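Long-range contacts in phenylacetic acid degradation protein PaaI (Thermus thermophilus HB8, PDB 1WLV), which probably hydrolyses acyl-CoA thioesters as a hot-dog-fold thioesterase and is known to bind coenzyme A: residues Ala78-Arg83 and Val100-Lys105; Arg83-Asn88 and Thr95-Val100. One frame throughout, in Å; residues are numbered along the deposited sequence.

Interaction 1. Residues Ala78-Arg83 and Val100-Lys105; sequences ARVEAR and VVSEGK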
ATOM      1  N   ALA A  78       0.939 -22.292 -15.666  1.00 23.94           N
ATOM      2  CA  ALA A  78       1.675 -21.071 -15.953  1.00 22.68           C
ATOM      3  C   ALA A  78       3.002 -20.994 -15.206  1.00 23.24           C
ATOM      4  O   ALA A  78       3.059 -21.208 -13.991  1.00 20.90           O
ATOM      5  CB  ALA A  78       0.825 -19.860 -15.612  1.00 24.29           C
ATOM      6  N   ARG A  79       4.065 -20.694 -15.948  1.00 21.31           N
ATOM      7  CA  ARG A  79       5.399 -20.544 -15.375  1.00 22.42           C
ATOM      8  C   ARG A  79       5.497 -19.093 -14.938  1.00 22.48           C
ATOM      9  O   ARG A  79       5.141 -18.186 -15.693  1.00 22.92           O
ATOM     10  CB  ARG A  79       6.481 -20.820 -16.418  1.00 24.43           C
ATOM     11  CG  ARG A  79       6.633 -22.276 -16.821  1.00 29.54           C
ATOM     12  CD  ARG A  79       7.773 -22.414 -17.818  1.00 33.44           C
ATOM     13  NE  ARG A  79       9.000 -21.791 -17.323  1.00 39.01           N
ATOM     14  CZ  ARG A  79      10.101 -21.614 -18.049  1.00 40.93           C
ATOM     15  NH1 ARG A  79      10.138 -22.015 -19.312  1.00 41.26           N
ATOM     16  NH2 ARG A  79      11.166 -21.032 -17.514  1.00 41.24           N
ATOM     17  N   VAL A  80       5.992 -18.872 -13.727  1.00 20.61           N
ATOM     18  CA  VAL A  80       6.097 -17.522 -13.201  1.00 20.93           C
ATOM     19  C   VAL A  80       7.477 -17.223 -12.636  1.00 20.59           C
ATOM     20  O   VAL A  80       8.163 -18.118 -12.150  1.00 21.32           O
ATOM     21  CB  VAL A  80       5.057 -17.296 -12.082  1.00 21.85           C
ATOM     22  CG1 VAL A  80       3.660 -17.543 -12.612  1.00 23.87           C
ATOM     23  CG2 VAL A  80       5.335 -18.238 -10.920  1.00 23.34           C
ATOM     24  N   GLU A  81       7.870 -15.956 -12.715  1.00 19.94           N
ATOM     25  CA  GLU A  81       9.148 -15.490 -12.192  1.00 20.74           C
ATOM     26  C   GLU A  81       8.941 -14.171 -11.456  1.00 20.22           C
ATOM     27  O   GLU A  81       8.173 -13.319 -11.896  1.00 18.99           O
ATOM     28  CB  GLU A  81      10.166 -15.270 -13.320  1.00 22.93           C
ATOM     29  CG  GLU A  81      10.835 -16.538 -13.821  1.00 26.50           C
ATOM     30  CD  GLU A  81      11.900 -16.268 -14.875  1.00 28.57           C
ATOM     31  OE1 GLU A  81      12.545 -17.236 -15.323  1.00 29.58           O
ATOM     32  OE2 GLU A  81      12.095 -15.094 -15.256  1.00 29.25           O
ATOM     33  N   ALA A  82       9.617 -14.021 -10.323  1.00 17.89           N
ATOM     34  CA  ALA A  82       9.537 -12.798  -9.544  1.00 18.97           C
ATOM     35  C   ALA A  82      10.954 -12.259  -9.438  1.00 18.43           C
ATOM     36  O   ALA A  82      11.847 -12.944  -8.942  1.00 18.23           O
ATOM     37  CB  ALA A  82       8.977 -13.077  -8.158  1.00 18.07           C
ATOM     38  N   ARG A  83      11.158 -11.040  -9.919  1.00 18.05           N
ATOM     39  CA  ARG A  83      12.470 -10.418  -9.867  1.00 18.97           C
ATOM     40  C   ARG A  83      12.432  -9.220  -8.937  1.00 18.08           C
ATOM     41  O   ARG A  83      11.706  -8.257  -9.176  1.00 17.80           O
ATOM     42  CB  ARG A  83      12.915  -9.984 -11.265  1.00 20.73           C
ATOM     43  CG  ARG A  83      14.248  -9.252 -11.271  1.00 27.47           C
ATOM     44  CD  ARG A  83      14.847  -9.194 -12.666  1.00 30.98           C
ATOM     45  NE  ARG A  83      16.085  -8.421 -12.690  1.00 34.55           N
ATOM     46  CZ  ARG A  83      16.142  -7.101 -12.558  1.00 37.68           C
ATOM     47  NH1 ARG A  83      15.027  -6.401 -12.398  1.00 40.29           N
ATOM     48  NH2 ARG A  83      17.314  -6.479 -12.585  1.00 39.06           N
ATOM     49  N   VAL A 100       6.270  -9.542 -11.041  1.00 15.15           N
ATOM     50  CA  VAL A 100       5.859 -10.926 -11.228  1.00 16.03           C
ATOM     51  C   VAL A 100       5.533 -11.054 -12.705  1.00 16.48           C
ATOM     52  O   VAL A 100       4.618 -10.403 -13.208  1.00 16.04           O
ATOM     53  CB  VAL A 100       4.622 -11.268 -10.384  1.00 16.36           C
ATOM     54  CG1 VAL A 100       4.221 -12.718 -10.605  1.00 15.24           C
ATOM     55  CG2 VAL A 100       4.928 -11.027  -8.907  1.00 16.54           C
ATOM     56  N   VAL A 101       6.291 -11.898 -13.396  1.00 17.04           N
ATOM     57  CA  VAL A 101       6.126 -12.064 -14.830  1.00 16.70           C
ATOM     58  C   VAL A 101       5.875 -13.491 -15.282  1.00 17.74           C
ATOM     59  O   VAL A 101       6.455 -14.438 -14.753  1.00 16.88           O
ATOM     60  CB  VAL A 101       7.385 -11.544 -15.565  1.00 19.26           C
ATOM     61  CG1 VAL A 101       7.201 -11.654 -17.077  1.00 19.88           C
ATOM     62  CG2 VAL A 101       7.671 -10.106 -15.150  1.00 21.25           C
ATOM     63  N   SER A 102       4.999 -13.628 -16.271  1.00 17.62           N
ATOM     64  CA  SER A 102       4.683 -14.920 -16.855  1.00 18.15           C
ATOM     65  C   SER A 102       4.627 -14.740 -18.368  1.00 20.27           C
ATOM     66  O   SER A 102       3.833 -13.944 -18.879  1.00 19.02           O
ATOM     67  CB  SER A 102       3.341 -15.445 -16.353  1.00 18.63           C
ATOM     68  OG  SER A 102       3.084 -16.727 -16.901  1.00 17.94           O
ATOM     69  N   GLU A 103       5.478 -15.476 -19.073  1.00 21.56           N
ATOM     70  CA  GLU A 103       5.548 -15.414 -20.530  1.00 24.80           C
ATOM     71  C   GLU A 103       5.651 -13.984 -21.044  1.00 23.67           C
ATOM     72  O   GLU A 103       4.929 -13.586 -21.961  1.00 24.40           O
ATOM     73  CB  GLU A 103       4.332 -16.107 -21.156  1.00 27.37           C
ATOM     74  CG  GLU A 103       4.227 -17.596 -20.843  1.00 33.01           C
ATOM     75  CD  GLU A 103       5.496 -18.364 -21.185  1.00 36.19           C
ATOM     76  OE1 GLU A 103       6.013 -18.189 -22.311  1.00 36.13           O
ATOM     77  OE2 GLU A 103       5.971 -19.146 -20.328  1.00 36.82           O
ATOM     78  N   GLY A 104       6.550 -13.217 -20.439  1.00 23.16           N
ATOM     79  CA  GLY A 104       6.760 -11.843 -20.858  1.00 23.61           C
ATOM     80  C   GLY A 104       5.720 -10.819 -20.434  1.00 24.70           C
ATOM     81  O   GLY A 104       5.872  -9.636 -20.735  1.00 24.94           O
ATOM     82  N   LYS A 105       4.672 -11.247 -19.736  1.00 23.45           N
ATOM     83  CA  LYS A 105       3.634 -10.312 -19.307  1.00 23.31           C
ATOM     84  C   LYS A 105       3.748  -9.989 -17.817  1.00 21.52           C
ATOM     85  O   LYS A 105       4.038 -10.869 -17.004  1.00 19.17           O
ATOM     86  CB  LYS A 105       2.247 -10.896 -19.593  1.00 24.42           C
ATOM     87  CG  LYS A 105       2.015 -11.313 -21.040  1.00 28.94           C
ATOM     88  CD  LYS A 105       2.048 -10.125 -21.984  1.00 32.95           C
ATOM     89  CE  LYS A 105       1.601 -10.517 -23.391  1.00 36.28           C
ATOM     90  NZ  LYS A 105       2.485 -11.551 -24.005  1.00 38.50           N
TER
HETATM   91  O   HOH W   1       3.863 -20.416 -18.753  1.00 27.33           O
HETATM   92  O   HOH W   2       7.012 -17.440 -18.227  1.00 36.86           O
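Ser102 meets Arg79 because its OG stands anti to the backbone N (chi1 -178°), which carries the hydroxyl across to the neighbouring strand. There it donates to Arg79 O, OG to O 2.8 Å, coming in 29° off the carbonyl plane. Glu103 needs two successive bends, at its first and second side-chain torsions, to fold its carboxylate back toward Arg79. It does not reach the backbone directly: one water takes the N-H of Arg79 and donates to Glu103 OE2, and a second donates to both Arg79 O and Glu103 OE2 while accepting from Glu103 N.

Further along, the antiparallel pairing is regular. Glu81 and Val101 form a hydrogen-bonded pair, Glu81 N to Val101 O at 2.9 Å and Val101 N to Glu81 O at 2.8 Å, the latter almost straight at 174°. Ala82 and Val100 follow as a non-hydrogen-bonded pair, their CA atoms 4.5 Å apart, with side chains on the face covered by helix 40-55, where Leu46, Ala47 and Ala50 receive them. Glu81 and Val101 point to the other face.

Past Ser102 the chain reverses in a type I' turn ending at Lys105. Where the strands part, then, a serine hydroxyl and two waters take over from direct backbone pairing, and Arg79 O is gripped by both the hydroxyl and a water.

Interaction 2. Residues Arg83-Asn88 and Thr95-Val100; sequences RAVEVN and TYRVEV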
ATOM      1  N   ARG A  83      11.158 -11.040  -9.919  1.00 18.05           N
ATOM      2  CA  ARG A  83      12.470 -10.418  -9.867  1.00 18.97           C
ATOM      3  C   ARG A  83      12.432  -9.220  -8.937  1.00 18.08           C
ATOM      4  O   ARG A  83      11.706  -8.257  -9.176  1.00 17.80           O
ATOM      5  CB  ARG A  83      12.915  -9.984 -11.265  1.00 20.73           C
ATOM      6  CG  ARG A  83      14.248  -9.252 -11.271  1.00 27.47           C
ATOM      7  CD  ARG A  83      14.847  -9.194 -12.666  1.00 30.98           C
ATOM      8  NE  ARG A  83      16.085  -8.421 -12.690  1.00 34.55           N
ATOM      9  CZ  ARG A  83      16.142  -7.101 -12.558  1.00 37.68           C
ATOM     10  NH1 ARG A  83      15.027  -6.401 -12.398  1.00 40.29           N
ATOM     11  NH2 ARG A  83      17.314  -6.479 -12.585  1.00 39.06           N
ATOM     12  N   ALA A  84      13.219  -9.290  -7.871  1.00 16.96           N
ATOM     13  CA  ALA A  84      13.270  -8.224  -6.888  1.00 18.82           C
ATOM     14  C   ALA A  84      14.466  -7.313  -7.109  1.00 19.15           C
ATOM     15  O   ALA A  84      15.588  -7.783  -7.317  1.00 19.64           O
ATOM     16  CB  ALA A  84      13.328  -8.823  -5.486  1.00 18.70           C
ATOM     17  N   VAL A  85      14.217  -6.008  -7.069  1.00 19.94           N
ATOM     18  CA  VAL A  85      15.274  -5.020  -7.232  1.00 20.91           C
ATOM     19  C   VAL A  85      15.173  -4.005  -6.104  1.00 19.66           C
ATOM     20  O   VAL A  85      14.082  -3.610  -5.694  1.00 18.58           O
ATOM     21  CB  VAL A  85      15.182  -4.286  -8.588  1.00 23.27           C
ATOM     22  CG1 VAL A  85      15.219  -5.294  -9.720  1.00 24.23           C
ATOM     23  CG2 VAL A  85      13.920  -3.445  -8.651  1.00 26.60           C
ATOM     24  N   GLU A  86      16.328  -3.587  -5.608  1.00 18.36           N
ATOM     25  CA  GLU A  86      16.407  -2.636  -4.509  1.00 18.16           C
ATOM     26  C   GLU A  86      16.203  -1.210  -5.017  1.00 19.03           C
ATOM     27  O   GLU A  86      16.898  -0.769  -5.932  1.00 17.52           O
ATOM     28  CB  GLU A  86      17.779  -2.778  -3.854  1.00 17.31           C
ATOM     29  CG  GLU A  86      17.919  -2.193  -2.474  1.00 17.26           C
ATOM     30  CD  GLU A  86      19.236  -2.600  -1.846  1.00 18.80           C
ATOM     31  OE1 GLU A  86      20.278  -2.017  -2.207  1.00 19.04           O
ATOM     32  OE2 GLU A  86      19.230  -3.525  -1.012  1.00 18.97           O
ATOM     33  N   VAL A  87      15.241  -0.495  -4.438  1.00 18.26           N
ATOM     34  CA  VAL A  87      14.990   0.883  -4.850  1.00 17.98           C
ATOM     35  C   VAL A  87      15.520   1.860  -3.811  1.00 17.29           C
ATOM     36  O   VAL A  87      15.777   3.024  -4.116  1.00 18.05           O
ATOM     37  CB  VAL A  87      13.484   1.143  -5.099  1.00 19.49           C
ATOM     38  CG1 VAL A  87      13.001   0.285  -6.266  1.00 23.12           C
ATOM     39  CG2 VAL A  87      12.683   0.836  -3.855  1.00 21.20           C
ATOM     40  N   ASN A  88      15.682   1.386  -2.579  1.00 16.05           N
ATOM     41  CA  ASN A  88      16.222   2.220  -1.515  1.00 16.18           C
ATOM     42  C   ASN A  88      16.837   1.375  -0.416  1.00 17.01           C
ATOM     43  O   ASN A  88      16.258   0.376   0.015  1.00 16.58           O
ATOM     44  CB  ASN A  88      15.147   3.115  -0.893  1.00 16.54           C
ATOM     45  CG  ASN A  88      15.717   4.046   0.172  1.00 17.94           C
ATOM     46  OD1 ASN A  88      16.449   4.985  -0.138  1.00 17.83           O
ATOM     47  ND2 ASN A  88      15.400   3.775   1.430  1.00 16.96           N
ATOM     48  N   THR A  95      13.677  -0.756   0.710  1.00 13.89           N
ATOM     49  CA  THR A  95      12.480  -0.962  -0.096  1.00 15.18           C
ATOM     50  C   THR A  95      12.831  -1.610  -1.431  1.00 15.99           C
ATOM     51  O   THR A  95      13.835  -1.258  -2.062  1.00 16.43           O
ATOM     52  CB  THR A  95      11.760   0.384  -0.322  1.00 14.59           C
ATOM     53  OG1 THR A  95      11.472   0.976   0.951  1.00 14.92           O
ATOM     54  CG2 THR A  95      10.453   0.187  -1.088  1.00 13.77           C
ATOM     55  N   TYR A  96      12.002  -2.565  -1.847  1.00 13.94           N
ATOM     56  CA  TYR A  96      12.221  -3.302  -3.084  1.00 14.95           C
ATOM     57  C   TYR A  96      11.004  -3.363  -3.985  1.00 14.17           C
ATOM     58  O   TYR A  96       9.866  -3.423  -3.514  1.00 14.67           O
ATOM     59  CB  TYR A  96      12.644  -4.745  -2.778  1.00 13.38           C
ATOM     60  CG  TYR A  96      13.886  -4.845  -1.932  1.00 16.26           C
ATOM     61  CD1 TYR A  96      13.860  -4.508  -0.577  1.00 15.79           C
ATOM     62  CD2 TYR A  96      15.108  -5.191  -2.503  1.00 15.14           C
ATOM     63  CE1 TYR A  96      15.028  -4.502   0.184  1.00 15.69           C
ATOM     64  CE2 TYR A  96      16.279  -5.187  -1.754  1.00 15.14           C
ATOM     65  CZ  TYR A  96      16.233  -4.838  -0.414  1.00 17.06           C
ATOM     66  OH  TYR A  96      17.400  -4.791   0.310  1.00 17.70           O
ATOM     67  N   ARG A  97      11.259  -3.343  -5.287  1.00 13.35           N
ATOM     68  CA  ARG A  97      10.201  -3.476  -6.274  1.00 16.80           C
ATOM     69  C   ARG A  97      10.341  -4.906  -6.776  1.00 16.83           C
ATOM     70  O   ARG A  97      11.450  -5.351  -7.082  1.00 16.64           O
ATOM     71  CB  ARG A  97      10.385  -2.504  -7.448  1.00 20.36           C
ATOM     72  CG  ARG A  97       9.572  -2.913  -8.679  1.00 26.22           C
ATOM     73  CD  ARG A  97       9.525  -1.849  -9.774  1.00 30.90           C
ATOM     74  NE  ARG A  97      10.842  -1.453 -10.260  1.00 31.62           N
ATOM     75  CZ  ARG A  97      11.432  -0.299  -9.961  1.00 33.26           C
ATOM     76  NH1 ARG A  97      10.817   0.578  -9.175  1.00 33.85           N
ATOM     77  NH2 ARG A  97      12.632  -0.018 -10.450  1.00 32.47           N
ATOM     78  N   VAL A  98       9.233  -5.635  -6.831  1.00 16.09           N
ATOM     79  CA  VAL A  98       9.271  -7.010  -7.315  1.00 17.04           C
ATOM     80  C   VAL A  98       8.251  -7.188  -8.426  1.00 18.21           C
ATOM     81  O   VAL A  98       7.053  -7.018  -8.209  1.00 17.76           O
ATOM     82  CB  VAL A  98       8.957  -8.024  -6.193  1.00 17.89           C
ATOM     83  CG1 VAL A  98       9.059  -9.443  -6.738  1.00 16.13           C
ATOM     84  CG2 VAL A  98       9.916  -7.824  -5.022  1.00 15.71           C
ATOM     85  N   GLU A  99       8.729  -7.516  -9.623  1.00 16.92           N
ATOM     86  CA  GLU A  99       7.828  -7.717 -10.749  1.00 17.35           C
ATOM     87  C   GLU A  99       7.548  -9.200 -10.915  1.00 16.93           C
ATOM     88  O   GLU A  99       8.472 -10.017 -10.917  1.00 17.75           O
ATOM     89  CB  GLU A  99       8.439  -7.180 -12.045  1.00 20.59           C
ATOM     90  CG  GLU A  99       8.853  -5.718 -12.002  1.00 25.71           C
ATOM     91  CD  GLU A  99       9.282  -5.206 -13.364  1.00 30.77           C
ATOM     92  OE1 GLU A  99       9.916  -5.977 -14.115  1.00 32.95           O
ATOM     93  OE2 GLU A  99       8.995  -4.033 -13.683  1.00 33.59           O
ATOM     94  N   VAL A 100       6.270  -9.542 -11.041  1.00 15.15           N
ATOM     95  CA  VAL A 100       5.859 -10.926 -11.228  1.00 16.03           C
ATOM     96  C   VAL A 100       5.533 -11.054 -12.705  1.00 16.48           C
ATOM     97  O   VAL A 100       4.618 -10.403 -13.208  1.00 16.04           O
ATOM     98  CB  VAL A 100       4.622 -11.268 -10.384  1.00 16.36           C
ATOM     99  CG1 VAL A 100       4.221 -12.718 -10.605  1.00 15.24           C
ATOM    100  CG2 VAL A 100       4.928 -11.027  -8.907  1.00 16.54           C
TER
HETATM  101  O   HOH W   3      13.141   2.173   2.516  1.00 18.36           O
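Segments 83-88 and 95-100 run antiparallel, the axes of their strand parts 4.6 Å apart at closest approach and 154° between directions, with hydrogen-bonded pairs Arg83-Glu99 and Val85-Arg97 before the register slips. On the face turned to helix 40-55, Ala84 CB touches Val98 CG2 at 3.6 Å.

Beyond them Glu86 and Tyr96 run alongside one another in the same direction. The Glu86 chain stays extended along the ring, its CG 3.5 Å from Tyr96 CE2, and ends with the carboxylate plane turned 63° from that of the ring. Tyr96 OH lies 2.6 Å from Glu86 OE2 in a weak hydrogen bond, while Glu86 OE1 forms a salt bridge with Arg58. With an alanine in place of Tyr96, OE2 would lose the phenol and the aliphatic part of Glu86 its neighbour, and the carboxylate is likely to turn more freely about its bridge to Arg58.

The slip itself is a classic beta bulge, here in the central hairpin of the hot-dog sheet: two residues, Val87 and Asn88, are set against the single Thr95, whose carbonyl oxygen accepts from Val87 N at 2.9 Å and, at a longer 3.3 Å, from Asn88 N. With Val87 CG1 anti to the carbonyl carbon (chi1 -64°), CG2 falls between the backbone N and the carbonyl carbon and presses on Thr95 CG2 at 3.6 Å. The other methyl, CG1, sits over one face of the Arg97 guanidinium, 3.6 Å from NH1; Val85 CG2 packs against Arg97 CB. Phe71 of the second subunit packs on Val87, Asn88 and Thr95. At the end of the pairing, a water joins Asn88 ND2 to Thr95 OG1; Ser90 and Thr113 respectively bind these same two atoms.

How the interactions relate
Interactions 1 and 2 are consecutive lengths of one hairpin, strands 79-89 and 93-102, with centres about 14 Å apart; interaction 2 lies nearer the connecting bend and interaction 1 toward the ends of the hairpin away from that bend. They share Arg83 and Val100, and Ala82 CB meets Val98 CG1 at 3.9 Å, joining the two apolar patches against helix 40-55. Both contacts lie near residues that bind coenzyme A: in interaction 2 the Asn88 side chain is about 3 Å from that of the CoA-binding Ser90, and the Tyr96 side chain about 12 Å from a bound coenzyme A, while the shared Val100 has its side chain about 8 Å from those of the CoA-binding Tyr70 and Phe71.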